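PDB 3S9F: tryparedoxin from Leishmania major, which probably acts as a thioredoxin-type disulfide reductase, passing electrons to protein partners in the hydroperoxide detoxification pathway of the parasite. Local coordinates for residues 44-52 / 132-140; 65-73 / 151-162. One frame throughout, in Å; residues are numbered along the deposited sequence.

Interaction 1 and interaction 2 illustrate how a thioredoxin fold is built from contacts between distant parts of the chain. In interaction 1 strand 50-56 pairs antiparallel with strand 131-136 inside the mixed sheet; in interaction 2 helix 61-77 meets the end of helix 147-153 and the loop beyond it. Along the chain the order is 44-52, 65-73, 132-140, 151-162, so the two contacts interleave, and strand 50-56 leads into helix 61-77, at whose start lies the Cys60/Cys63 pair of the CxxC motif, reduced here but able to form a disulfide. Their centres are about 17 Å apart, yet they touch: Phe52 packs on Phe160, and Leu132 on Leu70 and Phe66, joining one sheet face to helix 61-77 and the loop after helix 147-153.

Interaction 1: residues 44-52 / 132-140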
loop_
_atom_site.group_PDB
_atom_site.type_symbol
_atom_site.label_atom_id
_atom_site.label_comp_id
_atom_site.label_asym_id
_atom_site.label_seq_id
_atom_site.Cartn_x
_atom_site.Cartn_y
_atom_site.Cartn_z
ATOM N N ASP A 44 1.229 10.948 -6.901
ATOM C CA ASP A 44 2.111 11.628 -7.844
ATOM C C ASP A 44 2.582 12.946 -7.246
ATOM O O ASP A 44 3.717 13.374 -7.460
ATOM C CB ASP A 44 1.392 11.877 -9.170
ATOM C CG ASP A 44 -0.096 11.593 -9.089
ATOM O OD1 ASP A 44 -0.480 10.406 -9.158
ATOM O OD2 ASP A 44 -0.879 12.556 -8.954
ATOM N N SER A 45 1.694 13.580 -6.490
ATOM C CA SER A 45 1.988 14.843 -5.819
ATOM C C SER A 45 3.250 14.782 -4.953
ATOM O O SER A 45 3.810 15.820 -4.603
ATOM C CB SER A 45 0.783 15.289 -4.980
ATOM O OG SER A 45 0.175 14.190 -4.321
ATOM N N LEU A 46 3.700 13.568 -4.622
ATOM C CA LEU A 46 4.929 13.395 -3.839
ATOM C C LEU A 46 6.221 13.433 -4.670
ATOM O O LEU A 46 7.321 13.509 -4.106
ATOM C CB LEU A 46 4.876 12.100 -3.012
ATOM C CG LEU A 46 3.702 11.832 -2.055
ATOM C CD1 LEU A 46 3.987 10.581 -1.239
ATOM C CD2 LEU A 46 3.417 13.008 -1.122
ATOM N N SER A 47 6.087 13.376 -6.000
ATOM C CA SER A 47 7.246 13.292 -6.912
ATOM C C SER A 47 8.329 14.319 -6.619
ATOM O O SER A 47 8.055 15.521 -6.547
ATOM C CB SER A 47 6.807 13.415 -8.380
ATOM O OG SER A 47 5.934 12.363 -8.734
ATOM N N GLY A 48 9.552 13.831 -6.423
ATOM C CA GLY A 48 10.729 14.694 -6.301
ATOM C C GLY A 48 10.881 15.481 -5.013
ATOM O O GLY A 48 11.767 16.337 -4.902
ATOM N N LYS A 49 10.024 15.198 -4.033
ATOM C CA LYS A 49 10.056 15.898 -2.749
ATOM C C LYS A 49 10.805 15.090 -1.667
ATOM O O LYS A 49 11.086 13.898 -1.837
ATOM C CB LYS A 49 8.619 16.186 -2.275
ATOM C CG LYS A 49 7.791 17.062 -3.214
ATOM C CD LYS A 49 6.353 17.237 -2.733
ATOM C CE LYS A 49 5.673 18.389 -3.460
ATOM N NZ LYS A 49 4.266 18.585 -3.016
ATOM N N THR A 50 11.125 15.730 -0.543
ATOM C CA THR A 50 11.451 14.970 0.656
ATOM C C THR A 50 10.091 14.726 1.287
ATOM O O THR A 50 9.266 15.637 1.313
ATOM C CB THR A 50 12.322 15.791 1.640
ATOM O OG1 THR A 50 13.561 16.111 0.998
ATOM C CG2 THR A 50 12.628 14.993 2.885
ATOM N N VAL A 51 9.832 13.497 1.744
ATOM C CA VAL A 51 8.545 13.191 2.367
ATOM C C VAL A 51 8.833 12.740 3.792
ATOM O O VAL A 51 9.759 11.975 4.014
ATOM C CB VAL A 51 7.739 12.090 1.569
ATOM C CG1 VAL A 51 6.543 11.585 2.400
ATOM C CG2 VAL A 51 7.220 12.620 0.225
ATOM N N PHE A 52 8.035 13.202 4.753
ATOM C CA PHE A 52 8.203 12.801 6.138
ATOM C C PHE A 52 7.004 11.991 6.571
ATOM O O PHE A 52 5.878 12.345 6.251
ATOM C CB PHE A 52 8.272 14.034 7.047
ATOM C CG PHE A 52 9.508 14.831 6.863
ATOM C CD1 PHE A 52 9.555 15.876 5.935
ATOM C CD2 PHE A 52 10.627 14.561 7.632
ATOM C CE1 PHE A 52 10.725 16.632 5.769
ATOM C CE2 PHE A 52 11.796 15.313 7.476
ATOM C CZ PHE A 52 11.837 16.343 6.536
ATOM N N LEU A 132 9.722 11.989 13.691
ATOM C CA LEU A 132 9.627 12.416 12.308
ATOM C C LEU A 132 10.750 11.737 11.499
ATOM O O LEU A 132 11.932 11.867 11.834
ATOM C CB LEU A 132 9.707 13.957 12.289
ATOM C CG LEU A 132 9.234 14.889 11.193
ATOM C CD1 LEU A 132 7.763 14.683 10.821
ATOM C CD2 LEU A 132 9.483 16.340 11.686
ATOM N N ILE A 133 10.348 10.991 10.468
ATOM C CA ILE A 133 11.247 10.206 9.629
ATOM C C ILE A 133 11.140 10.813 8.242
ATOM O O ILE A 133 10.061 10.830 7.646
ATOM C CB ILE A 133 10.831 8.709 9.554
ATOM C CG1 ILE A 133 10.739 8.030 10.939
ATOM C CG2 ILE A 133 11.832 7.913 8.640
ATOM C CD1 ILE A 133 12.047 7.889 11.660
ATOM N N GLY A 134 12.266 11.298 7.729
ATOM C CA GLY A 134 12.335 11.918 6.402
ATOM C C GLY A 134 12.976 10.992 5.381
ATOM O O GLY A 134 13.965 10.292 5.673
ATOM N N LEU A 135 12.399 10.979 4.189
ATOM C CA LEU A 135 12.906 10.159 3.119
ATOM C C LEU A 135 12.787 10.819 1.755
ATOM O O LEU A 135 11.969 11.689 1.551
ATOM C CB LEU A 135 12.213 8.807 3.103
ATOM C CG LEU A 135 10.702 8.793 3.040
ATOM C CD1 LEU A 135 10.179 7.645 2.261
ATOM C CD2 LEU A 135 10.137 8.791 4.428
ATOM N N ASN A 136 13.624 10.370 0.829
ATOM C CA ASN A 136 13.545 10.811 -0.554
ATOM C C ASN A 136 12.331 10.129 -1.195
ATOM O O ASN A 136 12.241 8.901 -1.182
ATOM C CB ASN A 136 14.852 10.430 -1.282
ATOM C CG ASN A 136 14.867 10.862 -2.735
ATOM O OD1 ASN A 136 14.081 10.390 -3.547
ATOM N ND2 ASN A 136 15.779 11.771 -3.068
ATOM N N ALA A 137 11.396 10.912 -1.739
ATOM C CA ALA A 137 10.166 10.336 -2.290
ATOM C C ALA A 137 10.432 9.412 -3.472
ATOM O O ALA A 137 9.771 8.389 -3.637
ATOM C CB ALA A 137 9.174 11.409 -2.667
ATOM N N ASP A 138 11.422 9.769 -4.282
ATOM C CA ASP A 138 11.697 9.021 -5.500
ATOM C C ASP A 138 12.418 7.701 -5.227
ATOM O O ASP A 138 11.977 6.647 -5.673
ATOM C CB ASP A 138 12.440 9.925 -6.479
ATOM C CG ASP A 138 11.562 11.078 -6.979
ATOM O OD1 ASP A 138 10.327 11.102 -6.678
ATOM O OD2 ASP A 138 12.097 11.959 -7.686
ATOM N N THR A 139 13.504 7.750 -4.468
ATOM C CA THR A 139 14.303 6.548 -4.187
ATOM C C THR A 139 13.758 5.742 -3.022
ATOM O O THR A 139 13.990 4.533 -2.926
ATOM C CB THR A 139 15.771 6.900 -3.881
ATOM O OG1 THR A 139 15.828 7.679 -2.686
ATOM C CG2 THR A 139 16.392 7.703 -5.023
ATOM N N GLY A 140 13.050 6.421 -2.123
ATOM C CA GLY A 140 12.570 5.779 -0.902
ATOM C C GLY A 140 13.622 5.760 0.194
ATOM O O GLY A 140 13.349 5.352 1.317
HETATM O O HOH W 1 12.411 12.783 -4.181
#
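The Phe52 ring meets the backbone of Gly134 obliquely, its CD2 3.4 Å from Gly134 CA, and the same ring atom touches Leu132 CG. CG of Phe52 is anti to its carbonyl carbon (chi1 -69°), which carries the ring across toward the neighbouring strand. Gly134, with no side chain, lets the ring lie close against the strand in this non-hydrogen-bonded antiparallel pair. On the other face of the sheet Val51 and Leu135 form the hydrogen-bonded pair: Val51 N donates to Leu135 O at 2.8 Å with an N-H...O angle of 171°, and Leu135 N returns the bond. Leu135 CG lies between its backbone N and carbonyl carbon (chi1 55°), bringing CD2 to 3.2 Å from Val51 O. Val51 CG2 reaches diagonally across to Ala137 CB at 3.7 Å. Past the strand ends, Ala137 N donates to Lys49 O, which also accepts a hydrogen bond from a water. The type II turn from Leu46 to Lys49 presents Gly48 N to Asp138 OD1 at 2.8 Å, on the syn side but 32° out of the carboxylate plane. Val24 of the second subunit packs on Leu46, Val51 and Ala137. Backbone bonds thus fix the strand pairing, while an acidic side chain extends it to the preceding turn.

Interaction 2: residues 65-73 / 151-162; sequences GFTPQLVEF and LTQDPMGEQFPW
Residues 65-73 of helix 61-77, kinked near Pro68 and Gln69, face the last turn of helix 147-153 and the loop that follows; the backbones come nearest at Phe73 and Pro155, with CA atoms 7.2 Å apart. Asp154 leaves the helical conformation, and two successive type I turns, Asp154-Gly157 and Gly157-Phe160, carry the chain round the end of Phe73. Leu151 enters the helix surface as a knob among Phe66, Gln69, Leu70 and Phe73. Its CD1 stands over one face of the Phe73 ring, 3.6 Å from the centroid and 23° off the normal, a CH-pi contact; its CD2 crosses to Leu70 CD1 at 3.8 Å. Phe73 reaches this position with CG trans to its backbone N (chi1 -174°), and the rim of its ring is lined by the turn, with CE2 3.5 Å from Gly157 CA. Gly157, at a positive phi, presents its bare CA to the edge of the ring. In this thioredoxin fold the two helices lie on the same side of the central sheet, Leu70 also touching Tyr54 of strand 50-56. At the far end of the Phe73 ring, Trp162 CH2 comes within 3.7 Å of CE1, the two ring planes inclined at 42°. The indole is held by Asp154, whose OD2 accepts a hydrogen bond from NE1 at 2.9 Å on its anti lone pair and another from Gln159 N, while OD1 accepts from Glu158 N. Earlier in helix 61-77, Phe66 CE1 meets the methyl CG2 of Thr152 at 3.7 Å, and the extended Gln69 brings NE2 to a water, through a weak bond, that donates to Thr152 O.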
loop_
_atom_site.group_PDB
_atom_site.type_symbol
_atom_site.label_atom_id
_atom_site.label_comp_id
_atom_site.label_asym_id
_atom_site.label_seq_id
_atom_site.Cartn_x
_atom_site.Cartn_y
_atom_site.Cartn_z
ATOM N N GLY A 65 2.978 19.324 22.398
ATOM C CA GLY A 65 3.921 20.456 22.386
ATOM C C GLY A 65 4.692 20.626 21.080
ATOM O O GLY A 65 5.108 21.728 20.741
ATOM N N PHE A 66 4.886 19.537 20.351
ATOM C CA PHE A 66 5.681 19.561 19.119
ATOM C C PHE A 66 4.865 19.866 17.852
ATOM O O PHE A 66 5.316 20.622 16.997
ATOM C CB PHE A 66 6.466 18.249 18.956
ATOM C CG PHE A 66 7.357 18.225 17.721
ATOM C CD1 PHE A 66 8.473 19.047 17.648
ATOM C CD2 PHE A 66 7.045 17.418 16.632
ATOM C CE1 PHE A 66 9.294 19.056 16.525
ATOM C CE2 PHE A 66 7.852 17.407 15.491
ATOM C CZ PHE A 66 8.986 18.226 15.434
ATOM N N THR A 67 3.669 19.284 17.741
ATOM C CA THR A 67 2.826 19.448 16.551
ATOM C C THR A 67 2.615 20.924 16.138
ATOM O O THR A 67 2.763 21.263 14.968
ATOM C CB THR A 67 1.488 18.690 16.706
ATOM O OG1 THR A 67 1.749 17.281 16.693
ATOM C CG2 THR A 67 0.521 19.027 15.571
ATOM N N PRO A 68 2.291 21.816 17.101
ATOM C CA PRO A 68 2.164 23.223 16.704
ATOM C C PRO A 68 3.412 23.807 16.025
ATOM O O PRO A 68 3.263 24.565 15.067
ATOM C CB PRO A 68 1.890 23.945 18.032
ATOM C CG PRO A 68 1.233 22.920 18.872
ATOM C CD PRO A 68 1.898 21.617 18.510
ATOM N N GLN A 69 4.608 23.461 16.507
ATOM C CA GLN A 69 5.855 23.908 15.867
ATOM C C GLN A 69 6.025 23.333 14.462
ATOM O O GLN A 69 6.414 24.040 13.526
ATOM C CB GLN A 69 7.086 23.519 16.682
ATOM C CG GLN A 69 8.378 24.062 16.030
ATOM C CD GLN A 69 9.602 23.991 16.921
ATOM O OE1 GLN A 69 9.529 23.532 18.070
ATOM N NE2 GLN A 69 10.742 24.462 16.396
ATOM N N LEU A 70 5.755 22.040 14.335
ATOM C CA LEU A 70 5.809 21.395 13.015
ATOM C C LEU A 70 4.788 22.010 12.041
ATOM O O LEU A 70 5.100 22.229 10.871
ATOM C CB LEU A 70 5.622 19.882 13.164
ATOM C CG LEU A 70 5.812 19.064 11.884
ATOM C CD1 LEU A 70 7.204 19.252 11.278
ATOM C CD2 LEU A 70 5.496 17.577 12.187
ATOM N N VAL A 71 3.583 22.310 12.521
ATOM C CA VAL A 71 2.567 22.992 11.684
ATOM C C VAL A 71 3.092 24.331 11.150
ATOM O O VAL A 71 2.976 24.641 9.952
ATOM C CB VAL A 71 1.221 23.188 12.428
ATOM C CG1 VAL A 71 0.304 24.128 11.642
ATOM C CG2 VAL A 71 0.531 21.858 12.607
ATOM N N GLU A 72 3.695 25.106 12.042
ATOM C CA GLU A 72 4.244 26.400 11.670
ATOM C C GLU A 72 5.404 26.229 10.669
ATOM O O GLU A 72 5.484 26.959 9.680
ATOM C CB GLU A 72 4.681 27.153 12.926
ATOM C CG GLU A 72 4.961 28.625 12.727
ATOM C CD GLU A 72 5.664 29.264 13.930
ATOM O OE1 GLU A 72 5.884 28.577 14.963
ATOM O OE2 GLU A 72 6.005 30.459 13.837
ATOM N N PHE A 73 6.279 25.254 10.921
ATOM C CA PHE A 73 7.420 24.997 10.041
ATOM C C PHE A 73 6.967 24.590 8.640
ATOM O O PHE A 73 7.506 25.076 7.646
ATOM C CB PHE A 73 8.355 23.918 10.616
ATOM C CG PHE A 73 9.619 23.732 9.812
ATOM C CD1 PHE A 73 9.758 22.652 8.934
ATOM C CD2 PHE A 73 10.662 24.653 9.915
ATOM C CE1 PHE A 73 10.933 22.498 8.180
ATOM C CE2 PHE A 73 11.832 24.509 9.173
ATOM C CZ PHE A 73 11.969 23.425 8.303
ATOM N N LEU A 151 14.507 19.799 14.322
ATOM C CA LEU A 151 13.659 20.959 14.085
ATOM C C LEU A 151 13.553 21.870 15.303
ATOM O O LEU A 151 13.608 23.100 15.158
ATOM C CB LEU A 151 12.279 20.586 13.531
ATOM C CG LEU A 151 11.295 21.770 13.459
ATOM C CD1 LEU A 151 11.798 22.792 12.450
ATOM C CD2 LEU A 151 9.878 21.326 13.105
ATOM N N THR A 152 13.431 21.292 16.498
ATOM C CA THR A 152 13.358 22.119 17.708
ATOM C C THR A 152 14.613 22.971 17.914
ATOM O O THR A 152 14.536 24.076 18.441
ATOM C CB THR A 152 13.073 21.294 18.980
ATOM O OG1 THR A 152 14.253 20.588 19.378
ATOM C CG2 THR A 152 11.947 20.304 18.725
ATOM N N GLN A 153 15.759 22.448 17.476
ATOM C CA GLN A 153 17.037 23.147 17.594
ATOM C C GLN A 153 17.318 24.075 16.401
ATOM O O GLN A 153 18.141 24.982 16.495
ATOM C CB GLN A 153 18.169 22.129 17.742
ATOM C CG GLN A 153 18.053 21.253 18.982
ATOM C CD GLN A 153 19.370 20.610 19.384
ATOM O OE1 GLN A 153 20.150 20.158 18.541
ATOM N NE2 GLN A 153 19.627 20.570 20.685
ATOM N N ASP A 154 16.625 23.854 15.284
ATOM C CA ASP A 154 16.841 24.631 14.060
ATOM C C ASP A 154 15.485 25.070 13.508
ATOM O O ASP A 154 15.075 24.626 12.419
ATOM C CB ASP A 154 17.636 23.775 13.049
ATOM C CG ASP A 154 17.799 24.431 11.685
ATOM O OD1 ASP A 154 17.962 25.667 11.606
ATOM O OD2 ASP A 154 17.771 23.688 10.674
ATOM N N PRO A 155 14.754 25.915 14.269
ATOM C CA PRO A 155 13.374 26.243 13.888
ATOM C C PRO A 155 13.276 26.946 12.527
ATOM O O PRO A 155 12.214 26.926 11.896
ATOM C CB PRO A 155 12.903 27.168 15.028
ATOM C CG PRO A 155 14.164 27.788 15.549
ATOM C CD PRO A 155 15.182 26.675 15.463
ATOM N N MET A 156 14.376 27.541 12.071
ATOM C CA MET A 156 14.389 28.193 10.761
ATOM C C MET A 156 14.614 27.221 9.612
ATOM O O MET A 156 14.419 27.594 8.456
ATOM C CB MET A 156 15.435 29.317 10.707
ATOM C CG MET A 156 15.249 30.385 11.762
ATOM S SD MET A 156 13.618 31.149 11.665
ATOM C CE MET A 156 12.786 30.449 13.091
ATOM N N GLY A 157 15.039 26.001 9.926
ATOM C CA GLY A 157 15.300 24.965 8.902
ATOM C C GLY A 157 16.557 25.254 8.094
ATOM O O GLY A 157 16.692 24.827 6.950
ATOM N N GLU A 158 17.477 26.001 8.697
ATOM C CA GLU A 158 18.732 26.338 8.035
ATOM C C GLU A 158 19.565 25.095 7.738
ATOM O O GLU A 158 20.355 25.094 6.794
ATOM C CB GLU A 158 19.521 27.353 8.855
ATOM C CG GLU A 158 18.817 28.698 8.983
ATOM C CD GLU A 158 19.718 29.796 9.490
ATOM O OE1 GLU A 158 20.699 29.499 10.209
ATOM O OE2 GLU A 158 19.436 30.969 9.170
ATOM N N GLN A 159 19.373 24.032 8.523
ATOM C CA GLN A 159 20.088 22.773 8.288
ATOM C C GLN A 159 19.202 21.645 7.750
ATOM O O GLN A 159 19.622 20.480 7.725
ATOM C CB GLN A 159 20.803 22.324 9.561
ATOM C CG GLN A 159 21.853 23.300 10.033
ATOM C CD GLN A 159 22.524 22.876 11.325
ATOM O OE1 GLN A 159 22.818 21.696 11.537
ATOM N NE2 GLN A 159 22.782 23.841 12.193
ATOM N N PHE A 160 17.986 22.003 7.335
ATOM C CA PHE A 160 17.059 21.073 6.676
ATOM C C PHE A 160 17.771 20.392 5.490
ATOM O O PHE A 160 18.461 21.062 4.721
ATOM C CB PHE A 160 15.836 21.845 6.170
ATOM C CG PHE A 160 14.839 20.995 5.435
ATOM C CD1 PHE A 160 13.768 20.424 6.117
ATOM C CD2 PHE A 160 14.970 20.752 4.065
ATOM C CE1 PHE A 160 12.842 19.618 5.439
ATOM C CE2 PHE A 160 14.049 19.948 3.385
ATOM C CZ PHE A 160 12.983 19.382 4.082
ATOM N N PRO A 161 17.566 19.072 5.285
ATOM C CA PRO A 161 16.664 18.152 5.949
ATOM C C PRO A 161 17.302 17.348 7.072
ATOM O O PRO A 161 16.843 16.237 7.336
ATOM C CB PRO A 161 16.265 17.212 4.798
ATOM C CG PRO A 161 17.583 17.062 4.037
ATOM C CD PRO A 161 18.257 18.430 4.150
ATOM N N TRP A 162 18.333 17.874 7.724
ATOM C CA TRP A 162 18.895 17.246 8.904
ATOM C C TRP A 162 19.368 15.810 8.720
ATOM O O TRP A 162 19.084 14.943 9.515
ATOM C CB TRP A 162 17.884 17.324 10.053
ATOM C CG TRP A 162 17.278 18.676 10.199
ATOM C CD1 TRP A 162 17.918 19.823 10.547
ATOM C CD2 TRP A 162 15.908 19.031 10.012
ATOM N NE1 TRP A 162 17.046 20.859 10.575
ATOM C CE2 TRP A 162 15.799 20.401 10.254
ATOM C CE3 TRP A 162 14.766 18.319 9.665
ATOM C CZ2 TRP A 162 14.607 21.068 10.169
ATOM C CZ3 TRP A 162 13.590 18.985 9.567
ATOM C CH2 TRP A 162 13.509 20.342 9.821
HETATM O O HOH W 2 12.647 25.738 18.817
#